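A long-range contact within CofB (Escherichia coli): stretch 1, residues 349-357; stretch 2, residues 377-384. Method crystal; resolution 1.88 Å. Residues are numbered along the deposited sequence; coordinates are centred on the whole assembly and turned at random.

Stretch 1 (349-357) TIYAAFSNS
Stretch 2 (377-384) EKGRIELN

Ile381 forms the apolar centre of the contact. Its CA-to-CB bond points toward stretch 1, and its m,t rotamer (chi1 -62°, chi2 171°) sets CD1 over one face of the Phe354 ring, 3.9 Å from the centroid and 17° off the normal, a CH-pi contact. Ile381 CD1 also lies 3.9 Å from Ala352 CB, while Ile381 CG1 approaches Phe354 CD1 at 3.7 Å. Phe354 is m (chi1 -60°, chi2 -84°). Farther along, Ile350 and Leu383, both m,t and both pointing toward the other stretch, meet more loosely, CD1 to CD1 at 4.3 Å.

The Ala352-Ile381 and Ile350-Leu383 pairs bridge strands 349-353 and 381-384, with Phe354 packing from the loop that follows the first strand; the strand axes run 146° apart in direction and approach no closer than 9.0 Å. The backbones converge beyond the strands: CA of Ser355 and CA of Gly379 are 4.3 Å apart, and Ser355 N donates to Gly379 O (3.1 Å, 154°).

Gly379 lies in a type II turn from Glu377 to Arg380, with phi/psi 87/-2. A CB there would clash with Asn356 OD1, at 2.5 Å. Asn356 (chi1 -77°, chi2 -22°) gives a weak hydrogen bond from ND2 to Lys378 O (3.0 Å, 130°). At the exposed edge, a water joins Ser355 OG (2.7 Å from its oxygen; chi1 59°, p) to Arg380 O, to which it donates at 2.8 Å.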

ATOM      1  N   THR A 349      25.400 -14.530 -15.556  1.00 16.27           N
ATOM      2  CA  THR A 349      26.761 -14.843 -15.978  1.00 15.45           C
ATOM      3  C   THR A 349      26.916 -16.349 -15.925  1.00 19.01           C
ATOM      4  O   THR A 349      26.465 -16.992 -14.975  1.00 16.38           O
ATOM      5  CB  THR A 349      27.795 -14.158 -15.076  1.00 21.60           C
ATOM      6  OG1 THR A 349      27.540 -12.750 -15.078  1.00 21.27           O
ATOM      7  CG2 THR A 349      29.228 -14.419 -15.563  1.00 21.73           C
ATOM      8  N   ILE A 350      27.538 -16.897 -16.960  1.00 16.88           N
ATOM      9  CA  ILE A 350      27.776 -18.329 -17.064  1.00 17.03           C
ATOM     10  C   ILE A 350      29.229 -18.562 -17.446  1.00 17.28           C
ATOM     11  O   ILE A 350      29.727 -17.930 -18.369  1.00 17.10           O
ATOM     12  CB  ILE A 350      26.857 -18.966 -18.135  1.00 19.67           C
ATOM     13  CG1 ILE A 350      25.389 -18.832 -17.734  1.00 24.87           C
ATOM     14  CG2 ILE A 350      27.225 -20.417 -18.361  1.00 25.86           C
ATOM     15  CD1 ILE A 350      24.398 -18.991 -18.919  1.00 28.04           C
ATOM     16  N   TYR A 351      29.920 -19.444 -16.728  1.00 15.94           N
ATOM     17  CA  TYR A 351      31.277 -19.836 -17.126  1.00 16.42           C
ATOM     18  C   TYR A 351      31.206 -21.083 -18.006  1.00 18.95           C
ATOM     19  O   TYR A 351      30.545 -22.064 -17.647  1.00 19.86           O
ATOM     20  CB  TYR A 351      32.167 -20.100 -15.899  1.00 15.59           C
ATOM     21  CG  TYR A 351      33.555 -20.613 -16.280  1.00 16.58           C
ATOM     22  CD1 TYR A 351      34.612 -19.735 -16.472  1.00 17.66           C
ATOM     23  CD2 TYR A 351      33.792 -21.967 -16.463  1.00 20.18           C
ATOM     24  CE1 TYR A 351      35.869 -20.189 -16.835  1.00 18.42           C
ATOM     25  CE2 TYR A 351      35.046 -22.432 -16.830  1.00 20.78           C
ATOM     26  CZ  TYR A 351      36.076 -21.543 -17.009  1.00 18.95           C
ATOM     27  OH  TYR A 351      37.325 -21.986 -17.365  1.00 20.83           O
ATOM     28  N   ALA A 352      31.888 -21.073 -19.145  1.00 17.64           N
ATOM     29  CA  ALA A 352      31.894 -22.266 -19.995  1.00 21.42           C
ATOM     30  C   ALA A 352      33.131 -22.308 -20.857  1.00 19.04           C
ATOM     31  O   ALA A 352      33.630 -21.272 -21.296  1.00 16.88           O
ATOM     32  CB  ALA A 352      30.641 -22.309 -20.868  1.00 22.28           C
ATOM     33  N   ALA A 353      33.641 -23.514 -21.068  1.00 19.04           N
ATOM     34  CA  ALA A 353      34.692 -23.728 -22.035  1.00 16.93           C
ATOM     35  C   ALA A 353      34.068 -24.339 -23.290  1.00 20.94           C
ATOM     36  O   ALA A 353      32.996 -24.951 -23.234  1.00 21.42           O
ATOM     37  CB  ALA A 353      35.773 -24.627 -21.468  1.00 17.35           C
ATOM     38  N   PHE A 354      34.708 -24.131 -24.431  1.00 20.28           N
ATOM     39  CA  PHE A 354      34.345 -24.883 -25.627  1.00 21.71           C
ATOM     40  C   PHE A 354      34.791 -26.333 -25.389  1.00 23.71           C
ATOM     41  O   PHE A 354      35.515 -26.611 -24.419  1.00 20.82           O
ATOM     42  CB  PHE A 354      34.981 -24.257 -26.867  1.00 22.98           C
ATOM     43  CG  PHE A 354      34.551 -22.828 -27.099  1.00 21.10           C
ATOM     44  CD1 PHE A 354      33.369 -22.545 -27.771  1.00 19.48           C
ATOM     45  CD2 PHE A 354      35.313 -21.777 -26.622  1.00 19.74           C
ATOM     46  CE1 PHE A 354      32.961 -21.237 -27.975  1.00 18.71           C
ATOM     47  CE2 PHE A 354      34.909 -20.463 -26.820  1.00 19.20           C
ATOM     48  CZ  PHE A 354      33.735 -20.191 -27.503  1.00 18.57           C
ATOM     49  N   SER A 355      34.340 -27.273 -26.216  1.00 24.34           N
ATOM     50  CA  SER A 355      34.484 -28.664 -25.802  1.00 24.46           C
ATOM     51  C   SER A 355      35.174 -29.608 -26.790  1.00 26.66           C
ATOM     52  O   SER A 355      35.091 -30.818 -26.616  1.00 28.81           O
ATOM     53  CB  SER A 355      33.109 -29.237 -25.436  1.00 22.72           C
ATOM     54  OG  SER A 355      32.192 -29.172 -26.511  1.00 29.05           O
ATOM     55  N   ASN A 356      35.871 -29.084 -27.797  1.00 24.65           N
ATOM     56  CA  ASN A 356      36.693 -29.958 -28.650  1.00 28.08           C
ATOM     57  C   ASN A 356      37.977 -30.346 -27.936  1.00 33.78           C
ATOM     58  O   ASN A 356      38.680 -29.490 -27.400  1.00 29.80           O
ATOM     59  CB  ASN A 356      37.008 -29.296 -29.998  1.00 23.08           C
ATOM     60  CG  ASN A 356      35.830 -29.342 -30.948  1.00 26.47           C
ATOM     61  OD1 ASN A 356      34.934 -30.177 -30.797  1.00 26.46           O
ATOM     62  ND2 ASN A 356      35.817 -28.447 -31.930  1.00 26.40           N
ATOM     63  N   SER A 357      38.283 -31.645 -27.940  1.00 31.07           N
ATOM     64  CA  SER A 357      39.367 -32.192 -27.128  1.00 31.19           C
ATOM     65  C   SER A 357      40.461 -32.920 -27.923  1.00 42.06           C
ATOM     66  O   SER A 357      41.646 -32.823 -27.599  1.00 38.92           O
ATOM     67  CB  SER A 357      38.780 -33.148 -26.089  1.00 31.74           C
ATOM     68  OG  SER A 357      39.777 -33.601 -25.202  1.00 37.73           O
ATOM     69  N   GLU A 377      28.596 -27.059 -35.631  1.00 27.20           N
ATOM     70  CA  GLU A 377      30.001 -27.369 -35.358  1.00 26.23           C
ATOM     71  C   GLU A 377      30.206 -28.075 -34.029  1.00 30.58           C
ATOM     72  O   GLU A 377      29.612 -27.710 -33.018  1.00 27.36           O
ATOM     73  CB  GLU A 377      30.847 -26.099 -35.377  1.00 28.81           C
ATOM     74  CG  GLU A 377      31.343 -25.709 -36.771  1.00 30.71           C
ATOM     75  CD  GLU A 377      31.941 -24.317 -36.799  1.00 32.49           C
ATOM     76  OE1 GLU A 377      31.670 -23.535 -35.862  1.00 27.12           O
ATOM     77  OE2 GLU A 377      32.681 -24.004 -37.755  1.00 32.48           O
ATOM     78  N   LYS A 378      31.060 -29.087 -34.045  1.00 25.48           N
ATOM     79  CA  LYS A 378      31.428 -29.784 -32.826  1.00 30.32           C
ATOM     80  C   LYS A 378      32.115 -28.828 -31.860  1.00 26.21           C
ATOM     81  O   LYS A 378      32.917 -27.982 -32.271  1.00 26.01           O
ATOM     82  CB  LYS A 378      32.345 -30.969 -33.127  1.00 31.92           C
ATOM     83  CG  LYS A 378      31.663 -32.102 -33.884  1.00 39.55           C
ATOM     84  CD  LYS A 378      32.345 -33.442 -33.631  1.00 46.82           C
ATOM     85  CE  LYS A 378      31.884 -34.058 -32.319  1.00 51.60           C
ATOM     86  NZ  LYS A 378      30.420 -34.335 -32.339  1.00 55.89           N
ATOM     87  N   GLY A 379      31.786 -28.970 -30.581  1.00 22.82           N
ATOM     88  CA  GLY A 379      32.462 -28.240 -29.521  1.00 26.93           C
ATOM     89  C   GLY A 379      31.869 -26.872 -29.250  1.00 21.89           C
ATOM     90  O   GLY A 379      32.329 -26.158 -28.357  1.00 23.50           O
ATOM     91  N   ARG A 380      30.862 -26.494 -30.023  1.00 21.87           N
ATOM     92  CA  ARG A 380      30.241 -25.190 -29.852  1.00 20.37           C
ATOM     93  C   ARG A 380      29.564 -25.098 -28.488  1.00 23.74           C
ATOM     94  O   ARG A 380      29.233 -26.115 -27.861  1.00 20.64           O
ATOM     95  CB  ARG A 380      29.222 -24.921 -30.949  1.00 20.55           C
ATOM     96  CG  ARG A 380      27.964 -25.770 -30.839  1.00 21.54           C
ATOM     97  CD  ARG A 380      27.104 -25.634 -32.084  1.00 22.79           C
ATOM     98  NE  ARG A 380      25.898 -26.450 -31.980  1.00 25.44           N
ATOM     99  CZ  ARG A 380      25.857 -27.755 -32.235  1.00 31.57           C
ATOM    100  NH1 ARG A 380      26.953 -28.390 -32.630  1.00 31.66           N
ATOM    101  NH2 ARG A 380      24.715 -28.420 -32.107  1.00 29.42           N
ATOM    102  N   ILE A 381      29.366 -23.869 -28.029  1.00 20.42           N
ATOM    103  CA  ILE A 381      28.534 -23.638 -26.866  1.00 21.19           C
ATOM    104  C   ILE A 381      27.148 -23.244 -27.353  1.00 21.59           C
ATOM    105  O   ILE A 381      26.990 -22.296 -28.118  1.00 23.26           O
ATOM    106  CB  ILE A 381      29.131 -22.541 -25.932  1.00 19.25           C
ATOM    107  CG1 ILE A 381      30.502 -22.972 -25.407  1.00 20.42           C
ATOM    108  CG2 ILE A 381      28.154 -22.246 -24.767  1.00 20.51           C
ATOM    109  CD1 ILE A 381      31.279 -21.868 -24.649  1.00 22.78           C
ATOM    110  N   GLU A 382      26.133 -23.996 -26.951  1.00 21.47           N
ATOM    111  CA  GLU A 382      24.789 -23.686 -27.407  1.00 24.35           C
ATOM    112  C   GLU A 382      23.865 -23.495 -26.217  1.00 23.14           C
ATOM    113  O   GLU A 382      23.922 -24.255 -25.257  1.00 26.85           O
ATOM    114  CB  GLU A 382      24.255 -24.788 -28.336  1.00 23.04           C
ATOM    115  CG  GLU A 382      22.866 -24.476 -28.876  1.00 25.42           C
ATOM    116  CD  GLU A 382      22.431 -25.396 -30.019  1.00 32.82           C
ATOM    117  OE1 GLU A 382      23.304 -26.032 -30.654  1.00 32.84           O
ATOM    118  OE2 GLU A 382      21.207 -25.471 -30.279  1.00 31.28           O
ATOM    119  N   LEU A 383      23.026 -22.471 -26.285  1.00 22.82           N
ATOM    120  CA  LEU A 383      22.125 -22.134 -25.185  1.00 25.76           C
ATOM    121  C   LEU A 383      20.761 -21.787 -25.751  1.00 23.57           C
ATOM    122  O   LEU A 383      20.668 -21.314 -26.875  1.00 25.10           O
ATOM    123  CB  LEU A 383      22.673 -20.947 -24.373  1.00 22.51           C
ATOM    124  CG  LEU A 383      24.034 -21.089 -23.681  1.00 20.91           C
ATOM    125  CD1 LEU A 383      24.493 -19.738 -23.122  1.00 25.76           C
ATOM    126  CD2 LEU A 383      23.959 -22.126 -22.573  1.00 23.01           C
ATOM    127  N   ASN A 384      19.705 -22.019 -24.977  1.00 21.16           N
ATOM    128  CA  ASN A 384      18.378 -21.555 -25.354  1.00 22.53           C
ATOM    129  C   ASN A 384      18.273 -20.048 -25.221  1.00 29.51           C
ATOM    130  O   ASN A 384      18.766 -19.480 -24.248  1.00 26.04           O
ATOM    131  CB  ASN A 384      17.310 -22.225 -24.486  1.00 26.91           C
ATOM    132  CG  ASN A 384      17.213 -23.710 -24.743  1.00 35.02           C
ATOM    133  OD1 ASN A 384      17.190 -24.143 -25.891  1.00 36.48           O
ATOM    134  ND2 ASN A 384      17.169 -24.497 -23.681  1.00 34.96           N
TER
HETATM  135  O   HOH W   1      30.346 -27.413 -25.697  1.00 36.61           O